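Local atomic coordinates of (S)-2-haloacid dehalogenase 4A (Burkholderia cepacia, PDB entry 2NO4), a protein that catalyses the hydrolytic dehalogenation of short (S)-2-haloalkanoic acids, inverting the configuration to give the corresponding (R)-2-hydroxyalkanoic acids and releasing a halide ion. Residues R15-A21 against Y122-S128; D109-T113 against S224-L228; K161-Y167 against A188-G192; E180-S186 against F199-I204. One frame throughout, in Å; residues are numbered along the deposited sequence.

Contact 1 of 4, residues R15-A21 against Y122-S128. With SO4 (sulfate ion), chain H.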
# COMPACT_ATOMS: atom_id res chain seq x y z
N ARG B 15 -12.90 -5.23 -28.10
CA ARG B 15 -12.83 -6.64 -28.38
C ARG B 15 -12.84 -7.47 -27.09
O ARG B 15 -13.28 -8.61 -27.09
CB ARG B 15 -11.62 -6.97 -29.26
CG ARG B 15 -11.58 -6.20 -30.60
CD ARG B 15 -11.13 -7.12 -31.77
NE ARG B 15 -9.70 -7.50 -31.74
CZ ARG B 15 -9.22 -8.74 -31.50
NH1 ARG B 15 -10.01 -9.77 -31.25
NH2 ARG B 15 -7.91 -8.94 -31.52
N ALA B 16 -12.37 -6.89 -25.98
CA ALA B 16 -12.21 -7.67 -24.75
C ALA B 16 -12.70 -6.91 -23.53
O ALA B 16 -12.52 -5.70 -23.44
CB ALA B 16 -10.74 -8.13 -24.57
N CYS B 17 -13.34 -7.65 -22.61
CA CYS B 17 -13.68 -7.18 -21.27
C CYS B 17 -12.77 -7.91 -20.34
O CYS B 17 -12.81 -9.13 -20.25
CB CYS B 17 -15.15 -7.47 -20.92
SG CYS B 17 -16.29 -6.51 -21.97
N VAL B 18 -11.88 -7.15 -19.70
CA VAL B 18 -10.89 -7.71 -18.81
C VAL B 18 -11.23 -7.28 -17.38
O VAL B 18 -11.39 -6.07 -17.10
CB VAL B 18 -9.45 -7.28 -19.22
CG1 VAL B 18 -8.45 -7.88 -18.25
CG2 VAL B 18 -9.13 -7.75 -20.66
N PHE B 19 -11.37 -8.28 -16.52
CA PHE B 19 -11.84 -8.14 -15.17
C PHE B 19 -10.77 -8.36 -14.10
O PHE B 19 -10.05 -9.34 -14.13
CB PHE B 19 -12.96 -9.18 -14.91
CG PHE B 19 -14.26 -8.81 -15.55
CD1 PHE B 19 -14.56 -9.19 -16.88
CD2 PHE B 19 -15.17 -8.02 -14.86
CE1 PHE B 19 -15.75 -8.79 -17.47
CE2 PHE B 19 -16.39 -7.62 -15.47
CZ PHE B 19 -16.66 -8.03 -16.77
N ASP B 20 -10.72 -7.45 -13.14
CA ASP B 20 -10.11 -7.71 -11.84
C ASP B 20 -10.87 -8.84 -11.14
O ASP B 20 -12.06 -9.05 -11.39
CB ASP B 20 -10.15 -6.40 -11.03
CG ASP B 20 -9.65 -6.56 -9.63
OD1 ASP B 20 -8.42 -6.64 -9.49
OD2 ASP B 20 -10.47 -6.59 -8.68
N ALA B 21 -10.17 -9.63 -10.33
CA ALA B 21 -10.84 -10.70 -9.58
C ALA B 21 -11.20 -10.30 -8.14
O ALA B 21 -12.38 -10.18 -7.81
CB ALA B 21 -10.02 -11.97 -9.61
N TYR B 122 -17.76 -10.76 -26.84
CA TYR B 122 -16.50 -10.26 -26.27
C TYR B 122 -15.56 -11.37 -25.86
O TYR B 122 -16.01 -12.44 -25.46
CB TYR B 122 -16.76 -9.43 -25.01
CG TYR B 122 -17.43 -8.12 -25.26
CD1 TYR B 122 -18.81 -7.96 -25.02
CD2 TYR B 122 -16.71 -7.05 -25.76
CE1 TYR B 122 -19.42 -6.73 -25.22
CE2 TYR B 122 -17.31 -5.82 -26.00
CZ TYR B 122 -18.66 -5.67 -25.73
OH TYR B 122 -19.22 -4.44 -25.97
N ILE B 123 -14.27 -11.11 -25.92
CA ILE B 123 -13.32 -11.90 -25.14
C ILE B 123 -13.56 -11.47 -23.69
O ILE B 123 -13.58 -10.27 -23.39
CB ILE B 123 -11.85 -11.67 -25.57
CG1 ILE B 123 -11.64 -11.97 -27.07
CG2 ILE B 123 -10.87 -12.52 -24.69
CD1 ILE B 123 -10.47 -11.18 -27.69
N VAL B 124 -13.78 -12.44 -22.82
CA VAL B 124 -14.01 -12.21 -21.41
C VAL B 124 -12.85 -12.85 -20.67
O VAL B 124 -12.68 -14.08 -20.70
CB VAL B 124 -15.38 -12.77 -20.93
CG1 VAL B 124 -15.59 -12.47 -19.41
CG2 VAL B 124 -16.55 -12.19 -21.79
N ALA B 125 -12.03 -12.03 -20.02
CA ALA B 125 -10.82 -12.53 -19.36
C ALA B 125 -10.70 -11.93 -17.95
O ALA B 125 -11.28 -10.87 -17.66
CB ALA B 125 -9.56 -12.19 -20.22
N ILE B 126 -10.00 -12.63 -17.07
CA ILE B 126 -9.58 -12.07 -15.79
C ILE B 126 -8.07 -11.68 -15.90
O ILE B 126 -7.28 -12.38 -16.56
CB ILE B 126 -9.84 -13.07 -14.62
CG1 ILE B 126 -11.34 -13.11 -14.29
CG2 ILE B 126 -8.99 -12.73 -13.34
CD1 ILE B 126 -11.73 -14.18 -13.30
N LEU B 127 -7.71 -10.54 -15.30
CA LEU B 127 -6.29 -10.18 -15.08
C LEU B 127 -6.14 -9.89 -13.58
O LEU B 127 -6.74 -8.92 -13.03
CB LEU B 127 -5.89 -8.97 -15.95
CG LEU B 127 -4.45 -8.48 -15.73
CD1 LEU B 127 -3.45 -9.57 -16.25
CD2 LEU B 127 -4.21 -7.09 -16.35
N SER B 128 -5.39 -10.75 -12.90
CA SER B 128 -5.37 -10.77 -11.43
C SER B 128 -3.96 -10.86 -10.86
O SER B 128 -3.09 -11.55 -11.41
CB SER B 128 -6.18 -11.99 -10.94
OG SER B 128 -6.20 -12.04 -9.50
S SO4 H . -6.64 -8.83 -8.13
O1 SO4 H . -7.62 -9.73 -8.68
O2 SO4 H . -5.91 -9.44 -7.03
O3 SO4 H . -5.74 -8.31 -9.14
O4 SO4 H . -7.43 -7.73 -7.59

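Contact 2 of 4, residues D109-T113 against S224-L228. With SO4 (sulfate ion), chain L.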
# COMPACT_ATOMS: atom_id res chain seq x y z
N ASP B 109 -24.16 -10.79 -9.03
CA ASP B 109 -24.40 -10.55 -10.45
C ASP B 109 -23.22 -10.99 -11.35
O ASP B 109 -23.28 -10.81 -12.57
CB ASP B 109 -24.73 -9.06 -10.69
CG ASP B 109 -26.07 -8.63 -10.07
OD1 ASP B 109 -26.77 -9.49 -9.46
OD2 ASP B 109 -26.43 -7.44 -10.20
N ALA B 110 -22.13 -11.49 -10.75
CA ALA B 110 -20.92 -11.79 -11.51
C ALA B 110 -21.13 -12.85 -12.64
O ALA B 110 -20.78 -12.60 -13.81
CB ALA B 110 -19.76 -12.20 -10.56
N ALA B 111 -21.65 -14.03 -12.30
CA ALA B 111 -21.74 -15.14 -13.28
C ALA B 111 -22.66 -14.76 -14.45
O ALA B 111 -22.32 -14.93 -15.63
CB ALA B 111 -22.20 -16.45 -12.60
N GLU B 112 -23.82 -14.20 -14.11
CA GLU B 112 -24.78 -13.82 -15.11
C GLU B 112 -24.25 -12.73 -16.02
O GLU B 112 -24.45 -12.80 -17.23
CB GLU B 112 -26.09 -13.39 -14.46
CG GLU B 112 -27.15 -13.16 -15.49
CD GLU B 112 -28.49 -12.77 -14.92
OE1 GLU B 112 -28.77 -12.98 -13.71
OE2 GLU B 112 -29.29 -12.26 -15.72
N THR B 113 -23.62 -11.69 -15.46
CA THR B 113 -23.09 -10.64 -16.35
C THR B 113 -21.94 -11.09 -17.26
O THR B 113 -21.94 -10.77 -18.44
CB THR B 113 -22.98 -9.18 -15.73
OG1 THR B 113 -21.72 -8.55 -16.05
CG2 THR B 113 -23.34 -9.09 -14.31
N SER B 224 -22.86 -1.67 -9.86
CA SER B 224 -23.12 -3.08 -9.91
C SER B 224 -22.56 -3.62 -11.19
O SER B 224 -22.61 -2.97 -12.23
CB SER B 224 -24.66 -3.31 -9.90
OG SER B 224 -24.94 -4.67 -10.13
N LEU B 225 -22.10 -4.88 -11.13
CA LEU B 225 -21.66 -5.55 -12.34
C LEU B 225 -22.81 -5.68 -13.40
O LEU B 225 -22.57 -5.61 -14.61
CB LEU B 225 -21.14 -6.93 -11.96
CG LEU B 225 -19.76 -7.08 -11.31
CD1 LEU B 225 -19.73 -8.46 -10.63
CD2 LEU B 225 -18.59 -6.91 -12.30
N SER B 226 -24.04 -5.87 -12.94
CA SER B 226 -25.21 -5.91 -13.84
C SER B 226 -25.33 -4.66 -14.74
O SER B 226 -25.83 -4.75 -15.85
CB SER B 226 -26.50 -6.13 -13.04
OG SER B 226 -26.79 -4.97 -12.26
N GLU B 227 -24.86 -3.52 -14.26
CA GLU B 227 -24.90 -2.27 -15.04
C GLU B 227 -23.92 -2.20 -16.17
O GLU B 227 -23.98 -1.28 -16.99
CB GLU B 227 -24.73 -1.05 -14.14
CG GLU B 227 -25.78 -0.96 -13.06
CD GLU B 227 -27.19 -0.71 -13.60
OE1 GLU B 227 -28.14 -0.88 -12.81
OE2 GLU B 227 -27.37 -0.35 -14.79
N LEU B 228 -23.00 -3.15 -16.21
CA LEU B 228 -22.08 -3.27 -17.33
C LEU B 228 -22.84 -3.71 -18.56
O LEU B 228 -22.39 -3.48 -19.68
CB LEU B 228 -20.99 -4.31 -17.03
CG LEU B 228 -19.92 -4.02 -15.97
CD1 LEU B 228 -19.02 -5.28 -15.80
CD2 LEU B 228 -19.06 -2.77 -16.38
S SO4 L . -22.83 -6.92 -7.90
O1 SO4 L . -22.84 -8.35 -8.25
O2 SO4 L . -22.60 -6.66 -6.45
O3 SO4 L . -21.80 -6.31 -8.71
O4 SO4 L . -24.13 -6.32 -8.12

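Contact 3 of 4, residues K161-Y167 against A188-G192. With SO4 (sulfate ion), chain H.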
# COMPACT_ATOMS: atom_id res chain seq x y z
N LYS B 161 0.29 -5.65 -10.18
CA LYS B 161 -0.38 -4.39 -10.51
C LYS B 161 0.06 -3.34 -9.46
O LYS B 161 0.34 -3.72 -8.32
CB LYS B 161 -1.89 -4.58 -10.41
CG LYS B 161 -2.50 -5.53 -11.41
CD LYS B 161 -3.88 -5.93 -10.88
CE LYS B 161 -4.73 -6.56 -11.94
NZ LYS B 161 -6.16 -6.74 -11.41
N PRO B 162 0.05 -2.04 -9.82
CA PRO B 162 -0.34 -1.45 -11.13
C PRO B 162 0.83 -1.19 -12.10
O PRO B 162 0.79 -0.21 -12.86
CB PRO B 162 -0.96 -0.11 -10.72
CG PRO B 162 -0.25 0.27 -9.44
CD PRO B 162 0.32 -0.99 -8.81
N ASP B 163 1.88 -2.01 -12.03
CA ASP B 163 3.03 -1.88 -12.91
C ASP B 163 2.52 -2.11 -14.32
O ASP B 163 1.80 -3.09 -14.53
CB ASP B 163 4.06 -2.97 -12.60
CG ASP B 163 5.34 -2.80 -13.37
OD1 ASP B 163 5.34 -2.98 -14.61
OD2 ASP B 163 6.34 -2.42 -12.74
N PRO B 164 2.86 -1.21 -15.28
CA PRO B 164 2.29 -1.38 -16.63
C PRO B 164 2.59 -2.73 -17.32
O PRO B 164 1.80 -3.14 -18.18
CB PRO B 164 2.88 -0.21 -17.41
CG PRO B 164 4.20 0.17 -16.61
CD PRO B 164 3.74 -0.03 -15.21
N ARG B 165 3.70 -3.40 -16.97
CA ARG B 165 4.00 -4.69 -17.63
C ARG B 165 2.89 -5.73 -17.47
O ARG B 165 2.73 -6.56 -18.35
CB ARG B 165 5.35 -5.29 -17.20
CG ARG B 165 6.56 -4.40 -17.52
CD ARG B 165 7.11 -3.85 -16.22
NE ARG B 165 8.30 -4.53 -15.87
CZ ARG B 165 8.96 -4.51 -14.72
NH1 ARG B 165 8.54 -3.90 -13.61
NH2 ARG B 165 10.07 -5.21 -14.70
N ILE B 166 2.14 -5.69 -16.37
CA ILE B 166 1.03 -6.63 -16.19
C ILE B 166 -0.17 -6.38 -17.13
O ILE B 166 -0.77 -7.33 -17.64
CB ILE B 166 0.59 -6.83 -14.72
CG1 ILE B 166 -0.31 -8.08 -14.62
CG2 ILE B 166 -0.10 -5.57 -14.17
CD1 ILE B 166 -0.80 -8.43 -13.19
N TYR B 167 -0.52 -5.11 -17.36
CA TYR B 167 -1.54 -4.74 -18.34
C TYR B 167 -1.07 -5.08 -19.77
O TYR B 167 -1.87 -5.52 -20.59
CB TYR B 167 -1.93 -3.25 -18.19
CG TYR B 167 -2.33 -2.92 -16.75
CD1 TYR B 167 -3.49 -3.50 -16.19
CD2 TYR B 167 -1.54 -2.09 -15.95
CE1 TYR B 167 -3.87 -3.24 -14.87
CE2 TYR B 167 -1.90 -1.83 -14.59
CZ TYR B 167 -3.08 -2.41 -14.08
OH TYR B 167 -3.48 -2.21 -12.77
N ALA B 188 -9.49 1.17 -6.99
CA ALA B 188 -9.09 2.44 -7.60
C ALA B 188 -7.64 2.50 -8.10
O ALA B 188 -7.38 3.11 -9.12
CB ALA B 188 -9.40 3.63 -6.65
N TRP B 189 -6.70 1.85 -7.39
CA TRP B 189 -5.28 1.82 -7.77
C TRP B 189 -5.08 1.00 -9.09
O TRP B 189 -4.23 1.31 -9.90
CB TRP B 189 -4.41 1.24 -6.59
CG TRP B 189 -4.94 -0.02 -6.00
CD1 TRP B 189 -5.76 -0.11 -4.91
CD2 TRP B 189 -4.77 -1.37 -6.49
NE1 TRP B 189 -6.10 -1.42 -4.68
CE2 TRP B 189 -5.51 -2.22 -5.63
CE3 TRP B 189 -4.06 -1.95 -7.57
CZ2 TRP B 189 -5.60 -3.63 -5.80
CZ3 TRP B 189 -4.15 -3.38 -7.75
CH2 TRP B 189 -4.90 -4.19 -6.86
N ASP B 190 -5.90 -0.01 -9.27
CA ASP B 190 -5.89 -0.91 -10.42
C ASP B 190 -6.48 -0.17 -11.62
O ASP B 190 -5.92 -0.24 -12.72
CB ASP B 190 -6.71 -2.15 -10.05
CG ASP B 190 -6.62 -3.28 -11.09
OD1 ASP B 190 -5.67 -3.30 -11.93
OD2 ASP B 190 -7.53 -4.16 -11.03
N LEU B 191 -7.58 0.55 -11.42
CA LEU B 191 -8.12 1.47 -12.46
C LEU B 191 -7.10 2.58 -12.82
O LEU B 191 -6.99 2.96 -13.96
CB LEU B 191 -9.47 2.08 -12.05
CG LEU B 191 -10.54 1.01 -11.78
CD1 LEU B 191 -11.54 1.55 -10.77
CD2 LEU B 191 -11.21 0.55 -13.08
N GLY B 192 -6.39 3.11 -11.83
CA GLY B 192 -5.35 4.11 -12.07
C GLY B 192 -4.26 3.56 -12.97
O GLY B 192 -3.94 4.18 -13.97
S SO4 H . -6.64 -8.83 -8.13
O1 SO4 H . -7.62 -9.73 -8.68
O2 SO4 H . -5.91 -9.44 -7.03
O3 SO4 H . -5.74 -8.31 -9.14
O4 SO4 H . -7.43 -7.73 -7.59

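Contact 4 of 4, residues E180-S186 against F199-I204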
# COMPACT_ATOMS: atom_id res chain seq x y z
N GLU B 180 -8.71 -1.46 -27.25
CA GLU B 180 -9.76 -2.44 -27.56
C GLU B 180 -10.22 -3.19 -26.32
O GLU B 180 -11.05 -4.12 -26.40
CB GLU B 180 -9.27 -3.45 -28.57
CG GLU B 180 -8.85 -2.82 -29.87
CD GLU B 180 -8.32 -3.84 -30.84
OE1 GLU B 180 -7.36 -4.56 -30.52
OE2 GLU B 180 -8.89 -3.92 -31.94
N VAL B 181 -9.65 -2.78 -25.18
CA VAL B 181 -9.98 -3.35 -23.87
C VAL B 181 -10.87 -2.43 -23.01
O VAL B 181 -10.57 -1.25 -22.78
CB VAL B 181 -8.68 -3.73 -23.12
CG1 VAL B 181 -8.96 -4.14 -21.62
CG2 VAL B 181 -7.94 -4.83 -23.89
N CYS B 182 -11.98 -2.99 -22.55
CA CYS B 182 -12.72 -2.45 -21.42
C CYS B 182 -12.24 -3.14 -20.13
O CYS B 182 -12.43 -4.34 -19.90
CB CYS B 182 -14.23 -2.62 -21.62
SG CYS B 182 -15.18 -1.91 -20.24
N PHE B 183 -11.62 -2.35 -19.27
CA PHE B 183 -11.02 -2.88 -18.06
C PHE B 183 -11.92 -2.58 -16.87
O PHE B 183 -12.22 -1.41 -16.60
CB PHE B 183 -9.62 -2.32 -17.79
CG PHE B 183 -8.93 -2.98 -16.58
CD1 PHE B 183 -8.30 -4.21 -16.74
CD2 PHE B 183 -8.94 -2.39 -15.31
CE1 PHE B 183 -7.66 -4.87 -15.66
CE2 PHE B 183 -8.29 -3.02 -14.21
CZ PHE B 183 -7.66 -4.26 -14.39
N VAL B 184 -12.33 -3.62 -16.15
CA VAL B 184 -13.35 -3.48 -15.09
C VAL B 184 -12.78 -3.83 -13.69
O VAL B 184 -12.29 -4.92 -13.48
CB VAL B 184 -14.62 -4.35 -15.36
CG1 VAL B 184 -15.65 -4.15 -14.25
CG2 VAL B 184 -15.23 -3.99 -16.74
N SER B 185 -12.88 -2.89 -12.75
CA SER B 185 -12.35 -3.15 -11.39
C SER B 185 -13.09 -2.33 -10.33
O SER B 185 -13.57 -1.23 -10.61
CB SER B 185 -10.82 -2.86 -11.35
OG SER B 185 -10.26 -3.21 -10.07
N SER B 186 -13.14 -2.85 -9.11
CA SER B 186 -13.52 -2.07 -7.93
C SER B 186 -12.35 -1.39 -7.24
O SER B 186 -12.55 -0.60 -6.30
CB SER B 186 -14.24 -2.95 -6.92
OG SER B 186 -15.45 -3.43 -7.47
N PHE B 199 -6.03 1.23 -21.13
CA PHE B 199 -7.32 0.50 -21.22
C PHE B 199 -8.46 1.48 -20.99
O PHE B 199 -8.26 2.48 -20.35
CB PHE B 199 -7.46 -0.57 -20.16
CG PHE B 199 -6.56 -1.76 -20.34
CD1 PHE B 199 -6.00 -2.07 -21.58
CD2 PHE B 199 -6.31 -2.60 -19.26
CE1 PHE B 199 -5.17 -3.23 -21.75
CE2 PHE B 199 -5.49 -3.75 -19.38
CZ PHE B 199 -4.94 -4.07 -20.65
N ASN B 200 -9.66 1.17 -21.52
CA ASN B 200 -10.89 1.92 -21.20
C ASN B 200 -11.42 1.42 -19.86
O ASN B 200 -11.81 0.26 -19.73
CB ASN B 200 -11.94 1.74 -22.31
CG ASN B 200 -11.42 2.18 -23.68
OD1 ASN B 200 -11.29 3.37 -23.94
ND2 ASN B 200 -11.08 1.21 -24.54
N THR B 201 -11.42 2.30 -18.86
CA THR B 201 -11.66 1.85 -17.48
C THR B 201 -13.08 2.07 -16.99
O THR B 201 -13.68 3.12 -17.21
CB THR B 201 -10.64 2.47 -16.50
OG1 THR B 201 -10.63 3.89 -16.70
CG2 THR B 201 -9.26 1.91 -16.79
N VAL B 202 -13.60 1.06 -16.32
CA VAL B 202 -14.92 1.13 -15.71
C VAL B 202 -14.81 0.68 -14.26
O VAL B 202 -14.39 -0.46 -13.97
CB VAL B 202 -15.92 0.24 -16.44
CG1 VAL B 202 -17.30 0.23 -15.68
CG2 VAL B 202 -16.04 0.67 -17.91
N ARG B 203 -15.12 1.61 -13.37
CA ARG B 203 -15.16 1.30 -11.94
C ARG B 203 -16.52 0.71 -11.52
O ARG B 203 -17.57 1.25 -11.87
CB ARG B 203 -14.90 2.57 -11.14
CG ARG B 203 -15.06 2.29 -9.67
CD ARG B 203 -14.26 3.15 -8.84
NE ARG B 203 -14.27 2.68 -7.46
CZ ARG B 203 -13.76 3.39 -6.46
NH1 ARG B 203 -13.23 4.58 -6.69
NH2 ARG B 203 -13.81 2.91 -5.22
N ILE B 204 -16.48 -0.41 -10.79
CA ILE B 204 -17.63 -0.88 -10.00
C ILE B 204 -17.47 -0.28 -8.60
O ILE B 204 -16.59 -0.69 -7.84
CB ILE B 204 -17.74 -2.42 -9.92
CG1 ILE B 204 -17.45 -3.08 -11.28
CG2 ILE B 204 -19.12 -2.85 -9.38
CD1 ILE B 204 -18.41 -2.72 -12.39
O HOH W 1 -14.99 0.46 -5.52

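Contact 1 of 4, residues R15-A21 against Y122-S128
Two neighbouring parallel strands at the heart of the HAD Rossmann-like sheet meet where Ala16 to Phe19 run beside Ile123 to Ile126. Five backbone bonds join them, from Ile123 N to Arg15 O at 2.9 Å through to Leu127 N to Phe19 O. On the face carrying Cys17 and Phe19, the cysteine sulfur rests over the Tyr122 ring, SG lying 4.0 Å from the ring centroid and 17° off its normal, while Tyr122 OH bonds to Leu232 O. Phe19 turns a ring edge to Ala125 O. On the other face, small Ala16 sets CB against Ile123 CB. Branched Val18 holds CG1 anti to the backbone N (chi1 179°), which sends this branch to Leu127 CB at 3.6 Å. At their C-terminal ends the strands open into the active site, as in other HAD enzymes, with the nucleophile Asp20 just beyond Phe19. Ala21 and Ser128 bind the haloacid substrate; here O1 of a sulfate, probably a crystallisation ion, accepts from Ala21 N at 3.0 Å and from Ser128 OG at 2.8 Å. Tyr22 N and Asn129 N, also of substrate-binding residues, bond to the same ion. Ser128 OG also takes the N-H of Gly130, while Asp20 is held by Thr24 and Lys161.

Contact 2 of 4, residues D109-T113 against S224-L228
Hydrogen bonding across Asp109–Thr113 and Ser224–Leu228 is sparse: the hydroxyl of Thr113 gives a weak bond from OG1 to Leu225 O at 3.4 Å. Within the second segment, Ser224 OG accepts from Ser226 N at 3.2 Å, making an ST turn at the start of the short 3-10 segment. A short polar side chain suits this place because its oxygen can turn back onto the backbone; chi1 of 172° sets OG opposite the Ser224 N. Asp109 OD2 comes 3.1 Å from that same OG.

A sulfate, probably from the crystallisation liquor, bridges the two helical starts. Its O1 accepts from Asp109 N at 2.9 Å. Its O3 accepts from Leu225 N at 2.8 Å in a nearly straight bond. Ser224 OG donates to O4 at 2.7 Å. Arg206 NE adds a further bond, and the positive ends of the helical turns would probably favour the anion too.

Apolar packing comes from Leu225, whose CD1 lies 3.7 Å from Ala110 CB; the small alanine lets the leucine branch come close to the helix. Leu225 also touches Leu25, Phe19 of strand 16–19 and Ile204 of strand 200–204, wedging the turn between helix 110–119 and the central sheet.

Contact 3 of 4, residues K161-Y167 against A188-G192
Lys161 leaves its backbone with CG opposite the carbonyl carbon (chi1 -66°) and then runs extended, carrying NZ to the carboxylate of Asp190; Asp190 itself has CG opposite its N (chi1 -171°), which swings the acid off helix 188–197 to meet it. NZ forms a salt bridge with Asp190 OD2 at 2.9 Å, reaching that oxygen from above the carboxylate plane. The other oxygen, OD1, receives the hydroxyl of Tyr167 at 2.6 Å through its anti lone pair. Ring and carboxylate lie within 24° of coplanar, so the phenol meets the acid edge-on.

Lower down the lysine, the apolar stem is used: Lys161 CB touches the edge of the Trp189 indole at CZ3, 3.7 Å away. Pro162, which follows a cis peptide bond, packs CB against Trp189 O. A long flexible lysine suits this site, since its methylenes pass the Trp189 edge and Asp190 OD1 while its amine reaches the sulfate.

NZ also bonds to sulfate O3 at 2.8 Å, to Leu127 O, and in a salt bridge to the nucleophile Asp20. Asp190 OD2 in turn accepts from Ser185 OG. This is consistent with a second shell in which Tyr167 and Ser185 hold Asp190, and Asp190 holds the amine beside the nucleophile; Lys161 and Tyr167 are probably important for catalysis. Lying between two acids whose oxygens come close together, NZ probably offsets their repulsion.

Contact 4 of 4, residues E180-S186 against F199-I204
Phe199 meets Val181 at the start of a parallel strand pair, the two strands of a beta-alpha-beta unit in the Rossmann-like sheet connected by helix 188–197. Phe199 CB sits 3.7 Å from Phe183 CB. With chi1 at -70°, CG stands opposite the carbonyl carbon and the ring lies across the valine: Val181 CG1 is centred over one face, 3.6 Å from the centroid in a CH-pi contact. CD1 and CE1 touch Val181 CB; along the other side, CD2 reaches Phe183 CD1 at 3.6 Å and CE2 nears that same carbon, while CZ at the tip stays near Val181 CG1. The Phe183 and Phe199 planes differ by only 26°, yet hardly any of one ring covers the other. Large flat rings suit this buried side: Phe183 packs against Ala194 of helix 188–197, and Phe199 meets Phe197 edge to face.

Five backbone bonds join the strands, from Asn200 N to Val181 O through to Ile204 N to Ser185 O. Asn200 suits the strand's start because ND2 also donates to Val181 O, from above the carbonyl plane, and to Asn179 O. On the opposite face, branched Val184 sets CG1 3.6 Å from Ile204 CD1. At the far end, one water donates to Ser186 O and Ile204 O and accepts from Arg203 NH2, while Ser186 OG donates to Ile204 O at 3.0 Å.

Overall arrangement
Contacts 1 and 4 lie in one six-stranded parallel sheet, their centres 9 Å apart, because strands 16–19 and 181–185 are neighbours in it. The centre of contact 2 is 13 Å from each of theirs, and its Leu228 packs on Phe19, Val184 and Val202. Contact 3 is 14 Å from contact 1 and 11 Å from contact 4, centre to centre; it lies on the other side of the sheet from contact 2, their centres 22 Å apart. Along the chain the segments of contacts 1 and 2 alternate, as do those of contacts 3 and 4, which both nest inside the loop closed by contact 2. Distant parts of the sequence thereby build the active site at the C-terminal strand ends.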